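Local coordinates for purine-binding protein BAB2_0673 (Brucella melitensis biovar Abortus, PDB 3S99), which binds adenine and probably other purines such as guanine, and may be part of an ABC-type uptake system for them, at residues Ala152-Ser157 and Ile211-Thr216; Lys196-Ala201 and Ser218-Gln223. All coordinates share one frame; numbering follows the deposited sequence.

Interaction 1. Residues Ala152-Ser157 and Ile211-Thr216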
# COMPACT_ATOMS: atom_id res chain seq x y z
N ALA A 152 -17.48 7.77 3.96
CA ALA A 152 -16.10 7.73 4.36
C ALA A 152 -15.29 8.88 3.75
O ALA A 152 -15.52 9.30 2.63
CB ALA A 152 -15.47 6.41 3.99
N GLY A 153 -14.34 9.40 4.51
CA GLY A 153 -13.34 10.32 3.97
C GLY A 153 -12.13 9.57 3.48
O GLY A 153 -11.58 8.73 4.17
N TYR A 154 -11.70 9.87 2.27
CA TYR A 154 -10.58 9.14 1.68
C TYR A 154 -9.48 10.13 1.33
O TYR A 154 -9.68 11.06 0.55
CB TYR A 154 -11.05 8.38 0.45
CG TYR A 154 -10.28 7.12 0.13
CD1 TYR A 154 -8.94 7.16 -0.24
CD2 TYR A 154 -10.93 5.88 0.12
CE1 TYR A 154 -8.23 5.96 -0.53
CE2 TYR A 154 -10.24 4.70 -0.17
CZ TYR A 154 -8.89 4.75 -0.50
OH TYR A 154 -8.23 3.58 -0.83
N ILE A 155 -8.31 9.94 1.92
CA ILE A 155 -7.17 10.86 1.73
C ILE A 155 -6.24 10.24 0.69
O ILE A 155 -5.53 9.28 0.98
CB ILE A 155 -6.45 11.13 3.03
CG1 ILE A 155 -7.42 11.75 4.02
CG2 ILE A 155 -5.21 12.06 2.81
CD1 ILE A 155 -6.89 11.87 5.44
N GLY A 156 -6.29 10.78 -0.53
CA GLY A 156 -5.53 10.25 -1.62
C GLY A 156 -4.15 10.87 -1.63
O GLY A 156 -3.97 12.01 -1.18
N SER A 157 -3.19 10.11 -2.13
CA SER A 157 -1.81 10.59 -2.31
C SER A 157 -1.70 11.20 -3.69
O SER A 157 -1.98 12.38 -3.88
CB SER A 157 -0.83 9.41 -2.14
OG SER A 157 -1.36 8.19 -2.69
N ILE A 211 -16.02 7.90 8.84
CA ILE A 211 -14.89 6.97 8.73
C ILE A 211 -13.75 7.67 7.97
O ILE A 211 -14.00 8.40 7.02
CB ILE A 211 -15.29 5.65 7.97
CG1 ILE A 211 -16.43 4.90 8.69
CG2 ILE A 211 -14.09 4.70 7.83
CD1 ILE A 211 -15.95 3.98 9.83
N ILE A 212 -12.50 7.45 8.39
CA ILE A 212 -11.31 8.02 7.70
C ILE A 212 -10.41 6.90 7.21
O ILE A 212 -10.15 5.91 7.91
CB ILE A 212 -10.51 8.97 8.59
CG1 ILE A 212 -11.26 10.29 8.81
CG2 ILE A 212 -9.12 9.24 8.00
CD1 ILE A 212 -11.53 11.12 7.54
N THR A 213 -9.95 7.05 5.99
CA THR A 213 -8.99 6.13 5.45
C THR A 213 -8.08 6.88 4.50
O THR A 213 -8.45 7.95 3.99
CB THR A 213 -9.72 4.97 4.69
OG1 THR A 213 -8.78 3.92 4.42
CG2 THR A 213 -10.28 5.48 3.42
N GLN A 214 -6.95 6.28 4.18
CA GLN A 214 -5.91 7.00 3.41
C GLN A 214 -5.05 6.12 2.53
O GLN A 214 -4.93 4.92 2.77
CB GLN A 214 -4.97 7.74 4.36
CG GLN A 214 -3.98 6.82 5.05
CD GLN A 214 -3.28 7.47 6.19
OE1 GLN A 214 -3.93 8.04 7.09
NE2 GLN A 214 -1.95 7.37 6.20
N HIS A 215 -4.44 6.74 1.51
CA HIS A 215 -3.33 6.12 0.78
C HIS A 215 -2.05 6.96 0.85
O HIS A 215 -1.18 6.88 -0.02
CB HIS A 215 -3.73 5.89 -0.67
CG HIS A 215 -3.03 4.73 -1.31
ND1 HIS A 215 -3.71 3.76 -2.02
CD2 HIS A 215 -1.71 4.42 -1.42
CE1 HIS A 215 -2.84 2.88 -2.50
NE2 HIS A 215 -1.62 3.28 -2.17
N THR A 216 -1.94 7.77 1.90
CA THR A 216 -0.70 8.46 2.24
C THR A 216 0.02 7.69 3.36
O THR A 216 -0.51 6.70 3.90
CB THR A 216 -1.03 9.88 2.68
OG1 THR A 216 -1.94 9.84 3.80
CG2 THR A 216 -1.65 10.68 1.47
O HOH W 1 -6.32 3.73 -2.43

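Interaction 2. Residues Lys196-Ala201 and Ser218-Gln223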
# COMPACT_ATOMS: atom_id res chain seq x y z
N LYS A 196 -0.37 18.29 5.22
CA LYS A 196 -1.50 18.17 4.31
C LYS A 196 -2.40 16.97 4.62
O LYS A 196 -3.62 17.06 4.42
CB LYS A 196 -1.02 18.12 2.87
N GLU A 197 -1.80 15.87 5.10
CA GLU A 197 -2.57 14.69 5.53
C GLU A 197 -3.53 15.05 6.70
O GLU A 197 -4.70 14.65 6.71
CB GLU A 197 -1.62 13.55 5.95
CG GLU A 197 -0.92 12.88 4.78
CD GLU A 197 0.14 11.87 5.20
OE1 GLU A 197 -0.25 10.86 5.80
OE2 GLU A 197 1.35 12.08 4.90
N ALA A 198 -3.00 15.80 7.67
CA ALA A 198 -3.77 16.28 8.82
C ALA A 198 -4.84 17.24 8.33
O ALA A 198 -6.01 17.10 8.67
CB ALA A 198 -2.83 16.99 9.87
N ASP A 199 -4.45 18.22 7.53
CA ASP A 199 -5.44 19.17 7.00
C ASP A 199 -6.57 18.43 6.29
O ASP A 199 -7.72 18.79 6.45
CB ASP A 199 -4.81 20.17 6.05
CG ASP A 199 -3.89 21.16 6.76
OD1 ASP A 199 -4.03 21.34 7.98
OD2 ASP A 199 -3.03 21.73 6.09
N ALA A 200 -6.23 17.42 5.49
CA ALA A 200 -7.26 16.69 4.72
C ALA A 200 -8.26 15.97 5.64
O ALA A 200 -9.46 16.02 5.41
CB ALA A 200 -6.61 15.71 3.73
N ALA A 201 -7.74 15.30 6.67
CA ALA A 201 -8.57 14.65 7.66
C ALA A 201 -9.53 15.62 8.37
O ALA A 201 -10.70 15.34 8.54
CB ALA A 201 -7.68 13.90 8.68
N SER A 218 1.63 8.48 6.47
CA SER A 218 1.89 8.82 7.86
C SER A 218 0.71 8.57 8.77
O SER A 218 -0.41 8.34 8.31
CB SER A 218 2.34 10.29 8.01
OG SER A 218 1.21 11.12 8.16
N THR A 219 0.97 8.65 10.06
CA THR A 219 -0.08 8.60 11.09
C THR A 219 -0.81 9.93 11.34
O THR A 219 -1.60 10.00 12.29
CB THR A 219 0.50 8.21 12.45
OG1 THR A 219 1.64 9.03 12.70
CG2 THR A 219 0.90 6.75 12.47
N ALA A 220 -0.54 10.98 10.55
CA ALA A 220 -1.15 12.31 10.81
C ALA A 220 -2.69 12.26 10.82
O ALA A 220 -3.32 12.73 11.77
CB ALA A 220 -0.68 13.34 9.82
N ALA A 221 -3.29 11.66 9.80
CA ALA A 221 -4.77 11.63 9.70
C ALA A 221 -5.42 10.79 10.78
O ALA A 221 -6.46 11.20 11.32
CB ALA A 221 -5.24 11.18 8.32
N ILE A 222 -4.83 9.65 11.12
CA ILE A 222 -5.45 8.78 12.12
C ILE A 222 -5.44 9.37 13.51
O ILE A 222 -6.36 9.12 14.28
CB ILE A 222 -4.84 7.34 12.16
CG1 ILE A 222 -5.89 6.35 12.70
CG2 ILE A 222 -3.53 7.29 12.94
CD1 ILE A 222 -5.52 4.89 12.61
N GLN A 223 -4.43 10.17 13.84
CA GLN A 223 -4.41 10.89 15.11
C GLN A 223 -5.46 11.98 15.09
O GLN A 223 -6.11 12.21 16.11
CB GLN A 223 -3.03 11.49 15.42
CG GLN A 223 -1.94 10.44 15.74
CD GLN A 223 -0.59 11.06 16.09
OE1 GLN A 223 0.33 11.09 15.26
NE2 GLN A 223 -0.47 11.57 17.30
O HOH W 2 -2.33 10.58 7.32

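Interaction 1. Residues Ala152-Ser157 and Ile211-Thr216
The mixed beta sheet of one lobe of this periplasmic-binding-protein fold has strands 151-156 and 211-214 running parallel as neighbours, and Tyr154 meets Thr213 across their join. Residues far apart in sequence are brought into register here by a parallel ladder in which Gly153 and Ile155 each bond to the residues on either side of their opposite numbers, Ile212 and Gln214. Gly153 N gives its hydrogen to Ile211 O at 2.7 Å, and Gly153 O receives Thr213 N. Ile155 repeats the pattern, its N bonding to Thr213 O and its O accepting from His215 N at 2.8 Å.

On the face carrying Tyr154 and Thr213, the methyl CG2 of Thr213 sits over one face of the tyrosine ring, 3.7 Å from its centroid, a CH-pi contact displaced toward the CD2 rim. It gets there because CG2 lies between the threonine's own N and carbonyl carbon while OG1 is turned anti to N (chi1 -167°). Phe170 packs edge-to-face with the same tyrosine. On the face carrying Ile155 and Gln214 the contact between the strands is made by aliphatic carbons: Ile155 CB rests 3.9 Å from Gln214 CB, and Ile155 CD1 reaches toward Ile212 CG2.

At their C-terminal ends the strands open onto the adenine pocket. His215 touches the bound adenine, and its NE2 is hydrogen-bonded to Glu162, while a water in the plane of the imidazole at its edge lies 2.6 Å from His215 ND1 and also bonds to Tyr154 OH. Tyrosine and histidine are thus linked through one water, a second-shell connection consistent with holding the imidazole's rotation. Beside Trp191, another adenine-binding residue, Ser157 OG donates to His215 O at 3.0 Å, approaching from well above the carbonyl plane.

Interaction 2. Residues Lys196-Ala201 and Ser218-Gln223
The carboxylate of Glu197 is the flat group of this contact: the hydroxyl of Ser218 comes down on it from above its plane, while the Ser218 amide approaches OE1 on the syn side, that of the other oxygen. The motif it meets is an ST turn leading into helix 220-227, packed beside helix 194-206 in the alpha/beta lobe. Ser218 OG donates to Glu197 OE1 at 2.8 Å, 59° out of the carboxylate plane, and Ser218 N reaches the same oxygen at 3.1 Å. The hydroxyl also accepts from Ala220 N at 3.0 Å, which closes the turn and joins the start of the helix to the glutamate.

A water donates to Glu197 OE1 at 2.6 Å and accepts from Ala221 N, carrying the carboxylate's reach into the first turn of the helix. Asp193 N bonds to OE2. So many donors around a buried carboxylate would be expected to stabilise its negative charge. An extended chain (chi2 173°) carries that group out from helix 194-206 to the turn.

Away from the carboxylate, small residues let the two helices come close, with the CA atoms of Ala198 and Ala221 4.8 Å apart. Ala220 CB packs against Glu197 CB. The methyl carbons Ala198 CB and Ala220 CB lie 4.2 Å apart. One turn further along helix 194-206, the methyl carbons Ala201 CB and Ala221 CB meet at 3.7 Å.

In the fold
From the N terminus, the chain first builds five strands of the other lobe's sheet and only then lays down strand 151-156, passes through helix 161-175 and edge strand 182-187, and enters helix 194-206. Strand 211-214 closes the longer loop as interaction 1, before helix 220-227 closes the shorter one as interaction 2. Their segments alternate, so the two loops cross rather than nest: each contact needs chain lying between the halves of the other. Together they join two adjacent inner strands to the helices covering one sheet face. Where they touch, Ile155 CD1 packs on Ala221 CB, and Thr216 OG1 lies 2.8 Å from Glu197 OE1, a probable hydrogen bond near the adenine site.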